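NAD nucleotidase (Haemophilus influenzae, PDB 3ZTV) degrades NAD to adenosine and nicotinamide riboside as a periplasmic zinc-dependent 5'-nucleotidase, with both pyrophosphatase and mononucleotide phosphatase activity. Local coordinates at residues 82-87 with 344-349; 74-79 with 425-430. All blocks are in the same frame, centred on the assembly; numbering follows the deposited sequence.

Contact 1: 82-87 with 344-349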
loop_
_atom_site.group_PDB
_atom_site.type_symbol
_atom_site.label_atom_id
_atom_site.label_comp_id
_atom_site.label_asym_id
_atom_site.label_seq_id
_atom_site.Cartn_x
_atom_site.Cartn_y
_atom_site.Cartn_z
ATOM N N GLY A 82 -14.375 27.497 -16.409
ATOM C CA GLY A 82 -13.806 26.992 -15.168
ATOM C C GLY A 82 -14.644 25.923 -14.489
ATOM O O GLY A 82 -14.591 25.784 -13.265
ATOM N N GLY A 83 -15.423 25.171 -15.263
ATOM C CA GLY A 83 -16.220 24.087 -14.709
ATOM C C GLY A 83 -17.690 24.399 -14.496
ATOM O O GLY A 83 -18.484 23.485 -14.258
ATOM N N SER A 84 -18.064 25.675 -14.591
ATOM C CA SER A 84 -19.447 26.067 -14.318
ATOM C C SER A 84 -20.442 25.512 -15.342
ATOM O O SER A 84 -21.583 25.220 -14.997
ATOM C CB SER A 84 -19.588 27.584 -14.197
ATOM O OG SER A 84 -19.373 28.211 -15.437
ATOM N N ALA A 85 -20.023 25.386 -16.599
ATOM C CA ALA A 85 -20.896 24.820 -17.624
ATOM C C ALA A 85 -21.131 23.331 -17.366
ATOM O O ALA A 85 -22.258 22.839 -17.476
ATOM C CB ALA A 85 -20.308 25.036 -19.005
ATOM N N ASP A 86 -20.065 22.629 -16.992
ATOM C CA ASP A 86 -20.166 21.213 -16.660
ATOM C C ASP A 86 -21.041 21.016 -15.435
ATOM O O ASP A 86 -21.904 20.138 -15.418
ATOM C CB ASP A 86 -18.779 20.610 -16.454
ATOM C CG ASP A 86 -18.001 20.525 -17.743
ATOM O OD1 ASP A 86 -18.433 19.758 -18.629
ATOM O OD2 ASP A 86 -16.977 21.225 -17.883
ATOM N N ALA A 87 -20.843 21.834 -14.403
ATOM C CA ALA A 87 -21.681 21.740 -13.213
ATOM C C ALA A 87 -23.153 21.952 -13.552
ATOM O O ALA A 87 -24.024 21.247 -13.029
ATOM C CB ALA A 87 -21.216 22.726 -12.129
ATOM N N ALA A 344 -27.508 26.337 -25.151
ATOM C CA ALA A 344 -27.652 27.504 -26.020
ATOM C C ALA A 344 -27.016 28.730 -25.378
ATOM O O ALA A 344 -26.307 29.500 -26.034
ATOM C CB ALA A 344 -29.125 27.763 -26.318
ATOM N N LYS A 345 -27.269 28.907 -24.088
ATOM C CA LYS A 345 -26.695 30.019 -23.344
ATOM C C LYS A 345 -25.171 29.949 -23.315
ATOM O O LYS A 345 -24.487 30.946 -23.578
ATOM C CB LYS A 345 -27.249 30.057 -21.917
ATOM C CG LYS A 345 -26.632 31.142 -21.049
ATOM C CD LYS A 345 -27.192 31.131 -19.635
ATOM C CE LYS A 345 -26.702 29.923 -18.852
ATOM N NZ LYS A 345 -27.241 29.911 -17.463
ATOM N N TYR A 346 -24.633 28.773 -22.989
ATOM C CA TYR A 346 -23.182 28.612 -22.888
ATOM C C TYR A 346 -22.493 28.677 -24.246
ATOM O O TYR A 346 -21.377 29.193 -24.359
ATOM C CB TYR A 346 -22.799 27.327 -22.127
ATOM C CG TYR A 346 -23.012 27.437 -20.639
ATOM C CD1 TYR A 346 -22.225 28.280 -19.870
ATOM C CD2 TYR A 346 -23.999 26.697 -19.997
ATOM C CE1 TYR A 346 -22.415 28.391 -18.501
ATOM C CE2 TYR A 346 -24.197 26.804 -18.632
ATOM C CZ TYR A 346 -23.402 27.651 -17.891
ATOM O OH TYR A 346 -23.592 27.760 -16.531
ATOM N N LYS A 347 -23.153 28.160 -25.275
ATOM C CA LYS A 347 -22.607 28.221 -26.622
ATOM C C LYS A 347 -22.446 29.676 -27.096
ATOM O O LYS A 347 -21.415 30.042 -27.658
ATOM C CB LYS A 347 -23.480 27.423 -27.593
ATOM C CG LYS A 347 -22.877 27.269 -28.978
ATOM C CD LYS A 347 -23.675 26.282 -29.818
ATOM C CE LYS A 347 -22.970 25.973 -31.132
ATOM N NZ LYS A 347 -23.664 24.894 -31.886
ATOM N N SER A 348 -23.468 30.497 -26.865
ATOM C CA SER A 348 -23.404 31.922 -27.186
ATOM C C SER A 348 -22.301 32.628 -26.391
ATOM O O SER A 348 -21.530 33.418 -26.946
ATOM C CB SER A 348 -24.762 32.572 -26.922
ATOM O OG SER A 348 -25.725 32.113 -27.851
ATOM N N GLU A 349 -22.221 32.355 -25.090
ATOM C CA GLU A 349 -21.162 32.940 -24.267
ATOM C C GLU A 349 -19.784 32.486 -24.745
ATOM O O GLU A 349 -18.845 33.289 -24.819
ATOM C CB GLU A 349 -21.351 32.581 -22.789
ATOM C CG GLU A 349 -22.561 33.230 -22.123
ATOM C CD GLU A 349 -22.730 32.819 -20.668
ATOM O OE1 GLU A 349 -21.739 32.369 -20.057
ATOM O OE2 GLU A 349 -23.854 32.949 -20.136
HETATM O O HOH W 1 -21.968 29.597 -15.343
#
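The CB of Ala-85 stands over the phenol ring of Tyr-346. It lies over the middle of one face, 3.8 Å from the ring centroid and 9° off the ring normal. This is a CH-pi contact. Ala-85 CA continues the cover toward the phenol end, 3.8 Å from Tyr-346 CZ. The ring gets there because its CG is anti to the carbonyl carbon and beside the backbone N (chi1 -75°), which sends it out from helix 337-353 to the first turn of helix 84-93. Gly-83 is the N-cap of that helix. Phe-81 meets the same ring edge-to-face.

The other side of the ring is looser. Lys-345 of the same helix, an exposed residue, lays its CE over the opposite face, toward the rim and 4.0 Å above the plane. Near the hydroxyl, a water in the ring plane joins the two segments, 2.7 Å from Tyr-346 OH and 2.9 Å from Ser-84 OG. Ser-84 OG is also hydrogen-bonded to Phe-81 O.

Across the two segments the helices thus meet by apolar cover of one ring face, without a direct hydrogen bond. A single water couples the two hydroxyls, so the polar link is indirect.

Contact 2: 74-79 with 425-430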
loop_
_atom_site.group_PDB
_atom_site.type_symbol
_atom_site.label_atom_id
_atom_site.label_comp_id
_atom_site.label_asym_id
_atom_site.label_seq_id
_atom_site.Cartn_x
_atom_site.Cartn_y
_atom_site.Cartn_z
ATOM N N GLY A 74 -11.185 19.126 -21.739
ATOM C CA GLY A 74 -11.230 18.482 -23.036
ATOM C C GLY A 74 -11.773 19.369 -24.143
ATOM O O GLY A 74 -11.571 19.058 -25.315
ATOM N N THR A 75 -12.476 20.441 -23.775
ATOM C CA THR A 75 -13.014 21.399 -24.749
ATOM C C THR A 75 -13.018 22.796 -24.134
ATOM O O THR A 75 -12.772 22.964 -22.936
ATOM C CB THR A 75 -14.475 21.094 -25.133
ATOM O OG1 THR A 75 -15.326 21.541 -24.077
ATOM C CG2 THR A 75 -14.701 19.598 -25.417
ATOM N N LEU A 76 -13.329 23.805 -24.952
ATOM C CA LEU A 76 -13.427 25.178 -24.455
ATOM C C LEU A 76 -14.567 25.370 -23.453
ATOM O O LEU A 76 -14.614 26.377 -22.748
ATOM C CB LEU A 76 -13.562 26.189 -25.606
ATOM C CG LEU A 76 -12.310 26.434 -26.452
ATOM C CD1 LEU A 76 -12.646 27.382 -27.594
ATOM C CD2 LEU A 76 -11.189 27.006 -25.606
ATOM N N TYR A 77 -15.492 24.413 -23.380
ATOM C CA TYR A 77 -16.543 24.500 -22.365
ATOM C C TYR A 77 -15.974 24.409 -20.949
ATOM O O TYR A 77 -16.581 24.915 -20.005
ATOM C CB TYR A 77 -17.635 23.448 -22.581
ATOM C CG TYR A 77 -18.620 23.828 -23.667
ATOM C CD1 TYR A 77 -19.566 24.834 -23.459
ATOM C CD2 TYR A 77 -18.616 23.188 -24.895
ATOM C CE1 TYR A 77 -20.472 25.185 -24.450
ATOM C CE2 TYR A 77 -19.522 23.535 -25.899
ATOM C CZ TYR A 77 -20.452 24.533 -25.659
ATOM O OH TYR A 77 -21.356 24.906 -26.640
ATOM N N PHE A 78 -14.815 23.770 -20.796
ATOM C CA PHE A 78 -14.122 23.847 -19.520
ATOM C C PHE A 78 -13.325 25.142 -19.412
ATOM O O PHE A 78 -13.507 25.916 -18.476
ATOM C CB PHE A 78 -13.164 22.683 -19.271
ATOM C CG PHE A 78 -12.358 22.887 -18.038
ATOM C CD1 PHE A 78 -12.973 22.867 -16.809
ATOM C CD2 PHE A 78 -11.020 23.227 -18.109
ATOM C CE1 PHE A 78 -12.263 23.106 -15.658
ATOM C CE2 PHE A 78 -10.301 23.472 -16.955
ATOM C CZ PHE A 78 -10.925 23.409 -15.733
ATOM N N THR A 79 -12.427 25.345 -20.370
ATOM C CA THR A 79 -11.459 26.434 -20.341
ATOM C C THR A 79 -12.082 27.806 -20.098
ATOM O O THR A 79 -11.568 28.592 -19.316
ATOM C CB THR A 79 -10.681 26.464 -21.661
ATOM O OG1 THR A 79 -10.204 25.142 -21.955
ATOM C CG2 THR A 79 -9.505 27.433 -21.584
ATOM N N ASP A 425 -7.558 31.198 -31.868
ATOM C CA ASP A 425 -6.303 31.087 -32.599
ATOM C C ASP A 425 -5.577 29.770 -32.321
ATOM O O ASP A 425 -4.973 29.193 -33.219
ATOM C CB ASP A 425 -5.379 32.265 -32.284
ATOM C CG ASP A 425 -5.899 33.590 -32.824
ATOM O OD1 ASP A 425 -6.748 33.600 -33.744
ATOM O OD2 ASP A 425 -5.439 34.630 -32.323
ATOM N N ALA A 426 -5.622 29.304 -31.075
ATOM C CA ALA A 426 -4.971 28.037 -30.726
ATOM C C ALA A 426 -5.558 26.865 -31.504
ATOM O O ALA A 426 -4.831 25.988 -31.970
ATOM C CB ALA A 426 -5.060 27.772 -29.230
ATOM N N TYR A 427 -6.876 26.862 -31.643
ATOM C CA TYR A 427 -7.557 25.834 -32.416
ATOM C C TYR A 427 -7.310 25.992 -33.919
ATOM O O TYR A 427 -7.438 25.035 -34.676
ATOM C CB TYR A 427 -9.050 25.816 -32.085
ATOM C CG TYR A 427 -9.359 25.080 -30.798
ATOM C CD1 TYR A 427 -9.260 25.709 -29.562
ATOM C CD2 TYR A 427 -9.742 23.748 -30.826
ATOM C CE1 TYR A 427 -9.542 25.026 -28.388
ATOM C CE2 TYR A 427 -10.020 23.061 -29.665
ATOM C CZ TYR A 427 -9.923 23.702 -28.449
ATOM O OH TYR A 427 -10.205 23.001 -27.299
ATOM N N THR A 428 -6.933 27.200 -34.334
ATOM C CA THR A 428 -6.510 27.450 -35.710
ATOM C C THR A 428 -5.087 26.950 -35.949
ATOM O O THR A 428 -4.797 26.368 -36.999
ATOM C CB THR A 428 -6.574 28.956 -36.042
ATOM O OG1 THR A 428 -7.931 29.403 -35.955
ATOM C CG2 THR A 428 -6.041 29.224 -37.447
ATOM N N PHE A 429 -4.206 27.188 -34.980
ATOM C CA PHE A 429 -2.820 26.734 -35.058
ATOM C C PHE A 429 -2.761 25.210 -35.165
ATOM O O PHE A 429 -1.920 24.660 -35.876
ATOM C CB PHE A 429 -2.032 27.155 -33.809
ATOM C CG PHE A 429 -1.783 28.634 -33.697
ATOM C CD1 PHE A 429 -1.804 29.453 -34.813
ATOM C CD2 PHE A 429 -1.510 29.204 -32.462
ATOM C CE1 PHE A 429 -1.566 30.814 -34.697
ATOM C CE2 PHE A 429 -1.275 30.559 -32.344
ATOM C CZ PHE A 429 -1.304 31.363 -33.465
ATOM N N LEU A 430 -3.658 24.541 -34.443
ATOM C CA LEU A 430 -3.606 23.094 -34.257
ATOM C C LEU A 430 -4.960 22.483 -34.571
ATOM O O LEU A 430 -5.803 22.350 -33.679
ATOM C CB LEU A 430 -3.234 22.788 -32.813
ATOM C CG LEU A 430 -1.872 23.332 -32.389
ATOM C CD1 LEU A 430 -1.789 23.428 -30.879
ATOM C CD2 LEU A 430 -0.743 22.479 -32.949
HETATM O O HOH W 2 -10.148 20.379 -27.432
HETATM O O HOH W 3 -13.368 23.220 -27.820
#
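The Tyr-427 ring meets Leu-76 at its CE1 corner, which the leucine approaches obliquely; a water sits by the hydroxyl at the ring's end. The contact bridges the two domains of the 5'-nucleotidase fold: Leu-76 belongs to the metallophosphoesterase part and Tyr-427 to the C-terminal part.

Leu-76 CG is 3.7 Å from Tyr-427 CE1, and both methyls of the leucine lie near the same ring carbon. The two side chains slide past each other in opposite directions. Tyr-427 CG is anti to its carbonyl carbon (chi1 -80°), which carries the ring out from helix 423-429 to the leucine.

Thr-75 is the N-cap of helix 76-79. Its OG1 accepts from Tyr-77 N at 3.0 Å and is also hydrogen-bonded to Ser-23 O. Its CA comes within 4.1 Å of Tyr-427 OH.

The polar link across the contact runs through water. One water donates to both Gly-74 O and Tyr-427 OH. A second accepts from Leu-76 N and donates weakly to the same hydroxyl. Tyr-427 OH also hydrogen-bonds Glu-547 OE2. The first water is the closer of the two, 2.6 Å from Tyr-427 OH.

In the fold
The centres of contacts 1 and 2 are about 15 Å apart, and Tyr-77 joins them. Its OH lies 3.4 Å from Lys-347 CB, and its carbonyl O is 3.9 Å from Ala-85 CB. Glu-26 ties the two contacts again, by a salt bridge to Lys-347 and a hydrogen bond to Tyr-77. Contact 1 is away from the annotated sites. Even so, Asp-86 hydrogen-bonds His-21 and the OG of Ser-23, residues that flank the zinc ligand His-22. Thr-75 of contact 2 hydrogen-bonds the backbone O of Ser-23. The Thr-75 side chain is about 12 Å from a bound zinc ion. Across the domain boundary, the Tyr-427 side chain is about 13 Å from the bound adenosine.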